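Local coordinates for protein acetylglutamate kinase (Streptococcus mutans, PDB 3L86) that probably catalyses the ATP-dependent phosphorylation of N-acetyl-L-glutamate, the second step in making N-acetyl-L-ornithine from glutamate on the way to arginine, at residues A206-V218 against V261-T274. Sequence-based numbering, arbitrary orientation.
With ADP (adenosine-5'-diphosphate), chain B.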
loop_
_atom_site.group_PDB
_atom_site.type_symbol
_atom_site.label_atom_id
_atom_site.label_comp_id
_atom_site.label_asym_id
_atom_site.label_seq_id
_atom_site.Cartn_x
_atom_site.Cartn_y
_atom_site.Cartn_z
ATOM N N ALA A 206 5.067 -4.718 12.814
ATOM C CA ALA A 206 3.612 -5.045 12.880
ATOM C C ALA A 206 3.294 -6.534 13.124
ATOM O O ALA A 206 4.072 -7.391 12.772
ATOM C CB ALA A 206 2.877 -4.550 11.591
ATOM N N ASP A 207 2.150 -6.825 13.772
ATOM C CA ASP A 207 1.675 -8.196 13.904
ATOM C C ASP A 207 1.294 -8.759 12.562
ATOM O O ASP A 207 1.514 -9.946 12.319
ATOM C CB ASP A 207 0.417 -8.276 14.811
ATOM C CG ASP A 207 0.695 -7.830 16.235
ATOM O OD1 ASP A 207 -0.188 -7.264 16.900
ATOM O OD2 ASP A 207 1.827 -8.014 16.708
ATOM N N LYS A 208 0.695 -7.928 11.698
ATOM C CA LYS A 208 0.108 -8.399 10.452
ATOM C C LYS A 208 -0.009 -7.252 9.421
ATOM O O LYS A 208 -0.245 -6.085 9.790
ATOM C CB LYS A 208 -1.316 -8.927 10.745
ATOM C CG LYS A 208 -2.064 -9.456 9.497
ATOM C CD LYS A 208 -3.418 -10.057 9.876
ATOM C CE LYS A 208 -3.992 -10.879 8.734
ATOM N NZ LYS A 208 -5.302 -11.475 9.154
ATOM N N LEU A 209 0.172 -7.586 8.145
ATOM C CA LEU A 209 -0.095 -6.675 6.995
ATOM C C LEU A 209 -1.239 -7.256 6.090
ATOM O O LEU A 209 -1.226 -8.460 5.709
ATOM C CB LEU A 209 1.200 -6.517 6.167
ATOM C CG LEU A 209 1.115 -5.888 4.747
ATOM C CD1 LEU A 209 0.655 -4.391 4.849
ATOM C CD2 LEU A 209 2.497 -5.950 4.016
ATOM N N ILE A 210 -2.225 -6.424 5.759
ATOM C CA ILE A 210 -3.326 -6.810 4.865
ATOM C C ILE A 210 -3.101 -6.048 3.562
ATOM O O ILE A 210 -3.018 -4.807 3.559
ATOM C CB ILE A 210 -4.723 -6.489 5.537
ATOM C CG1 ILE A 210 -4.837 -7.262 6.866
ATOM C CG2 ILE A 210 -5.873 -6.844 4.607
ATOM C CD1 ILE A 210 -6.085 -6.918 7.785
ATOM N N LEU A 211 -2.940 -6.771 2.456
ATOM C CA LEU A 211 -2.850 -6.149 1.153
ATOM C C LEU A 211 -4.223 -6.292 0.443
ATOM O O LEU A 211 -4.512 -7.310 -0.240
ATOM C CB LEU A 211 -1.693 -6.799 0.304
ATOM C CG LEU A 211 -0.262 -6.620 0.875
ATOM C CD1 LEU A 211 0.755 -7.586 0.255
ATOM C CD2 LEU A 211 0.287 -5.187 0.760
ATOM N N MET A 212 -5.071 -5.277 0.605
ATOM C CA MET A 212 -6.464 -5.395 0.162
ATOM C C MET A 212 -6.583 -4.875 -1.278
ATOM O O MET A 212 -6.053 -3.795 -1.592
ATOM C CB MET A 212 -7.393 -4.580 1.105
ATOM C CG MET A 212 -8.797 -5.203 1.249
ATOM S SD MET A 212 -9.928 -4.349 2.421
ATOM C CE MET A 212 -10.291 -2.918 1.429
ATOM N N THR A 213 -7.243 -5.661 -2.135
ATOM C CA THR A 213 -7.174 -5.452 -3.556
ATOM C C THR A 213 -8.539 -5.852 -4.171
ATOM O O THR A 213 -9.569 -5.947 -3.433
ATOM C CB THR A 213 -5.980 -6.263 -4.194
ATOM O OG1 THR A 213 -5.962 -6.087 -5.623
ATOM C CG2 THR A 213 -6.017 -7.770 -3.856
ATOM N N ASN A 214 -8.584 -6.061 -5.492
ATOM C CA ASN A 214 -9.875 -6.310 -6.132
ATOM C C ASN A 214 -9.980 -7.731 -6.762
ATOM O O ASN A 214 -10.670 -7.950 -7.790
ATOM C CB ASN A 214 -10.238 -5.159 -7.110
ATOM C CG ASN A 214 -9.338 -5.104 -8.325
ATOM O OD1 ASN A 214 -8.186 -5.556 -8.277
ATOM N ND2 ASN A 214 -9.892 -4.665 -9.468
ATOM N N VAL A 215 -9.277 -8.677 -6.140
ATOM C CA VAL A 215 -9.367 -10.099 -6.455
ATOM C C VAL A 215 -9.449 -10.807 -5.117
ATOM O O VAL A 215 -8.971 -10.273 -4.088
ATOM C CB VAL A 215 -8.183 -10.578 -7.366
ATOM C CG1 VAL A 215 -6.804 -10.312 -6.692
ATOM C CG2 VAL A 215 -8.345 -12.007 -7.692
ATOM N N LYS A 216 -10.052 -12.010 -5.098
ATOM C CA LYS A 216 -10.253 -12.745 -3.838
ATOM C C LYS A 216 -9.055 -13.455 -3.203
ATOM O O LYS A 216 -9.118 -13.884 -2.020
ATOM C CB LYS A 216 -11.468 -13.681 -3.948
ATOM C CG LYS A 216 -12.734 -12.825 -4.141
ATOM C CD LYS A 216 -14.048 -13.591 -3.933
ATOM C CE LYS A 216 -15.275 -12.635 -4.076
ATOM N NZ LYS A 216 -15.627 -11.824 -2.845
ATOM N N GLY A 217 -7.940 -13.509 -3.909
ATOM C CA GLY A 217 -6.773 -14.165 -3.347
ATOM C C GLY A 217 -5.773 -14.207 -4.491
ATOM O O GLY A 217 -5.976 -13.554 -5.526
ATOM N N VAL A 218 -4.666 -14.934 -4.293
ATOM C CA VAL A 218 -3.768 -15.271 -5.396
ATOM C C VAL A 218 -4.379 -16.514 -6.061
ATOM O O VAL A 218 -4.623 -17.511 -5.394
ATOM C CB VAL A 218 -2.382 -15.704 -4.838
ATOM C CG1 VAL A 218 -1.397 -16.011 -6.020
ATOM C CG2 VAL A 218 -1.797 -14.570 -3.914
ATOM N N VAL A 261 7.469 -10.139 10.379
ATOM C CA VAL A 261 6.008 -9.906 10.506
ATOM C C VAL A 261 5.286 -11.267 10.444
ATOM O O VAL A 261 5.526 -12.072 9.526
ATOM C CB VAL A 261 5.441 -8.896 9.428
ATOM C CG1 VAL A 261 3.922 -8.752 9.600
ATOM C CG2 VAL A 261 6.113 -7.513 9.572
ATOM N N GLY A 262 4.411 -11.539 11.410
ATOM C CA GLY A 262 3.891 -12.899 11.554
ATOM C C GLY A 262 2.988 -13.446 10.442
ATOM O O GLY A 262 3.072 -14.642 10.113
ATOM N N GLN A 263 2.129 -12.587 9.858
ATOM C CA GLN A 263 1.222 -12.983 8.755
ATOM C C GLN A 263 0.966 -11.846 7.726
ATOM O O GLN A 263 0.844 -10.679 8.139
ATOM C CB GLN A 263 -0.137 -13.334 9.333
ATOM C CG GLN A 263 -0.160 -14.405 10.406
ATOM C CD GLN A 263 -1.579 -14.648 10.826
ATOM O OE1 GLN A 263 -2.360 -13.696 11.085
ATOM N NE2 GLN A 263 -1.966 -15.912 10.838
ATOM N N VAL A 264 0.918 -12.169 6.412
ATOM C CA VAL A 264 0.368 -11.250 5.400
ATOM C C VAL A 264 -0.933 -11.858 4.746
ATOM O O VAL A 264 -0.972 -13.053 4.438
ATOM C CB VAL A 264 1.435 -10.932 4.293
ATOM C CG1 VAL A 264 0.843 -9.982 3.209
ATOM C CG2 VAL A 264 2.662 -10.302 4.883
ATOM N N LEU A 265 -1.989 -11.058 4.566
ATOM C CA LEU A 265 -3.208 -11.492 3.860
ATOM C C LEU A 265 -3.375 -10.735 2.537
ATOM O O LEU A 265 -3.286 -9.502 2.507
ATOM C CB LEU A 265 -4.422 -11.249 4.756
ATOM C CG LEU A 265 -5.821 -11.565 4.195
ATOM C CD1 LEU A 265 -5.930 -13.126 4.050
ATOM C CD2 LEU A 265 -6.897 -11.040 5.136
ATOM N N ILE A 266 -3.544 -11.467 1.435
ATOM C CA ILE A 266 -3.947 -10.922 0.134
ATOM C C ILE A 266 -5.422 -11.373 -0.204
ATOM O O ILE A 266 -5.721 -12.592 -0.270
ATOM C CB ILE A 266 -2.947 -11.381 -0.979
ATOM C CG1 ILE A 266 -1.559 -10.764 -0.711
ATOM C CG2 ILE A 266 -3.438 -10.993 -2.417
ATOM C CD1 ILE A 266 -0.442 -11.261 -1.655
ATOM N N GLY A 267 -6.325 -10.405 -0.400
ATOM C CA GLY A 267 -7.768 -10.674 -0.741
ATOM C C GLY A 267 -8.577 -9.357 -0.881
ATOM O O GLY A 267 -8.019 -8.253 -0.920
ATOM N N ASP A 268 -9.890 -9.464 -0.988
ATOM C CA ASP A 268 -10.721 -8.290 -1.236
ATOM C C ASP A 268 -11.382 -7.748 0.048
ATOM O O ASP A 268 -12.294 -6.920 -0.024
ATOM C CB ASP A 268 -11.766 -8.555 -2.349
ATOM C CG ASP A 268 -12.981 -9.415 -1.895
ATOM O OD1 ASP A 268 -13.000 -9.882 -0.751
ATOM O OD2 ASP A 268 -13.952 -9.614 -2.708
ATOM N N ASN A 269 -10.945 -8.235 1.202
ATOM C CA ASN A 269 -11.548 -7.823 2.500
ATOM C C ASN A 269 -10.515 -7.926 3.633
ATOM O O ASN A 269 -9.381 -8.348 3.405
ATOM C CB ASN A 269 -12.824 -8.634 2.859
ATOM C CG ASN A 269 -12.550 -10.140 3.121
ATOM O OD1 ASN A 269 -12.388 -10.585 4.279
ATOM N ND2 ASN A 269 -12.543 -10.940 2.031
ATOM N N LEU A 270 -10.916 -7.616 4.852
ATOM C CA LEU A 270 -9.961 -7.619 5.991
ATOM C C LEU A 270 -9.696 -8.970 6.647
ATOM O O LEU A 270 -8.778 -9.050 7.497
ATOM C CB LEU A 270 -10.472 -6.650 7.100
ATOM C CG LEU A 270 -10.495 -5.165 6.722
ATOM C CD1 LEU A 270 -11.311 -4.293 7.729
ATOM C CD2 LEU A 270 -9.051 -4.637 6.523
ATOM N N LEU A 271 -10.487 -10.009 6.318
ATOM C CA LEU A 271 -10.466 -11.267 7.128
ATOM C C LEU A 271 -10.119 -12.579 6.362
ATOM O O LEU A 271 -9.395 -13.442 6.904
ATOM C CB LEU A 271 -11.794 -11.458 7.907
ATOM C CG LEU A 271 -12.375 -10.342 8.802
ATOM C CD1 LEU A 271 -13.845 -10.711 9.259
ATOM C CD2 LEU A 271 -11.470 -9.932 10.005
ATOM N N THR A 272 -10.579 -12.717 5.112
ATOM C CA THR A 272 -10.388 -13.969 4.305
ATOM C C THR A 272 -9.668 -13.742 2.952
ATOM O O THR A 272 -9.705 -12.616 2.397
ATOM C CB THR A 272 -11.747 -14.679 4.069
ATOM O OG1 THR A 272 -12.573 -13.892 3.197
ATOM C CG2 THR A 272 -12.469 -14.920 5.423
ATOM N N GLY A 273 -9.012 -14.783 2.420
ATOM C CA GLY A 273 -8.176 -14.651 1.198
ATOM C C GLY A 273 -6.963 -15.593 1.192
ATOM O O GLY A 273 -7.045 -16.751 1.646
ATOM N N THR A 274 -5.842 -15.166 0.656
ATOM C CA THR A 274 -4.669 -16.039 0.714
ATOM C C THR A 274 -3.731 -15.622 1.857
ATOM O O THR A 274 -3.319 -14.462 1.913
ATOM C CB THR A 274 -3.860 -15.932 -0.600
ATOM O OG1 THR A 274 -4.679 -16.307 -1.724
ATOM C CG2 THR A 274 -2.544 -16.763 -0.525
HETATM P PB ADP B . -4.099 -2.989 -6.696
HETATM O O1B ADP B . -2.642 -2.885 -6.349
HETATM O O2B ADP B . -4.990 -3.573 -5.592
HETATM O O3B ADP B . -4.635 -1.684 -7.171
HETATM P PA ADP B . -3.216 -4.414 -9.162
HETATM O O1A ADP B . -3.939 -4.454 -10.502
HETATM O O2A ADP B . -1.947 -3.611 -9.097
HETATM O O3A ADP B . -4.267 -4.003 -7.954
HETATM O "O5'" ADP B . -2.932 -5.968 -8.821
HETATM C "C5'" ADP B . -4.054 -6.883 -8.741
HETATM C "C4'" ADP B . -4.212 -7.604 -10.112
HETATM O "O4'" ADP B . -3.148 -8.530 -10.417
HETATM C "C3'" ADP B . -5.487 -8.454 -10.235
HETATM O "O3'" ADP B . -6.572 -7.581 -10.531
HETATM C "C2'" ADP B . -5.193 -9.343 -11.438
HETATM O "O2'" ADP B . -5.634 -8.629 -12.587
HETATM C "C1'" ADP B . -3.668 -9.346 -11.524
HETATM N N9 ADP B . -3.128 -10.724 -11.380
HETATM C C8 ADP B . -2.121 -11.216 -12.156
HETATM N N7 ADP B . -1.818 -12.482 -11.763
HETATM C C5 ADP B . -2.664 -12.802 -10.752
HETATM C C6 ADP B . -2.920 -13.974 -9.921
HETATM N N6 ADP B . -2.143 -15.085 -10.031
HETATM N N1 ADP B . -3.881 -13.903 -8.958
HETATM C C2 ADP B . -4.628 -12.823 -8.797
HETATM N N3 ADP B . -4.460 -11.717 -9.522
HETATM C C4 ADP B . -3.522 -11.648 -10.513
HETATM O O HOH W 1 -7.242 -10.020 9.548
HETATM O O HOH W 2 -11.963 -4.925 -2.227
HETATM O O HOH W 3 -10.626 -12.305 -0.440
#
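Thr274 OG1 has two partners: it accepts the backbone N-H of Val218 across the contact at 2.9 Å and is also hydrogen-bonded to Leu225 O, as a small hydroxyl that both gives and takes can be. The CG2 methyl of Val218 packs against Thr274 CG2 and Ile266 CG2, while its backbone borders the adenine of ADP. On the outer surface Lys216 NZ meets Asp268 OD2 at 2.8 Å, on the syn side; the bend at the end of the lysine chain (chi4 -82°) turns the ammonium there. Asp268 OD1 accepts Asn269 ND2, and Asn269 OD1 accepts from both Leu271 N, closing an Asx turn, and Thr272 N.

Ahead of these loops the two parallel strands are joined by bonds such as Leu211 N to Leu265 O, 2.8 Å. Gly267 lacks a CB, which would clash with Thr272 O. Thr213 N binds Gly267 O, and its hydroxyl, anti to the backbone N (chi1 178°), reaches ADP O2B at 2.7 Å; loop 213-218 thus forms part of the nucleotide site of this amino acid kinase fold.

Apolar Leu209, Leu211, Val264 and Ile266 suit one buried sheet face, where Leu209 and Val264 touch helix 246-258; Met212 and Leu270 meet Phe55 of helix 53-64, and strand 38-43 flanks strand 208-212.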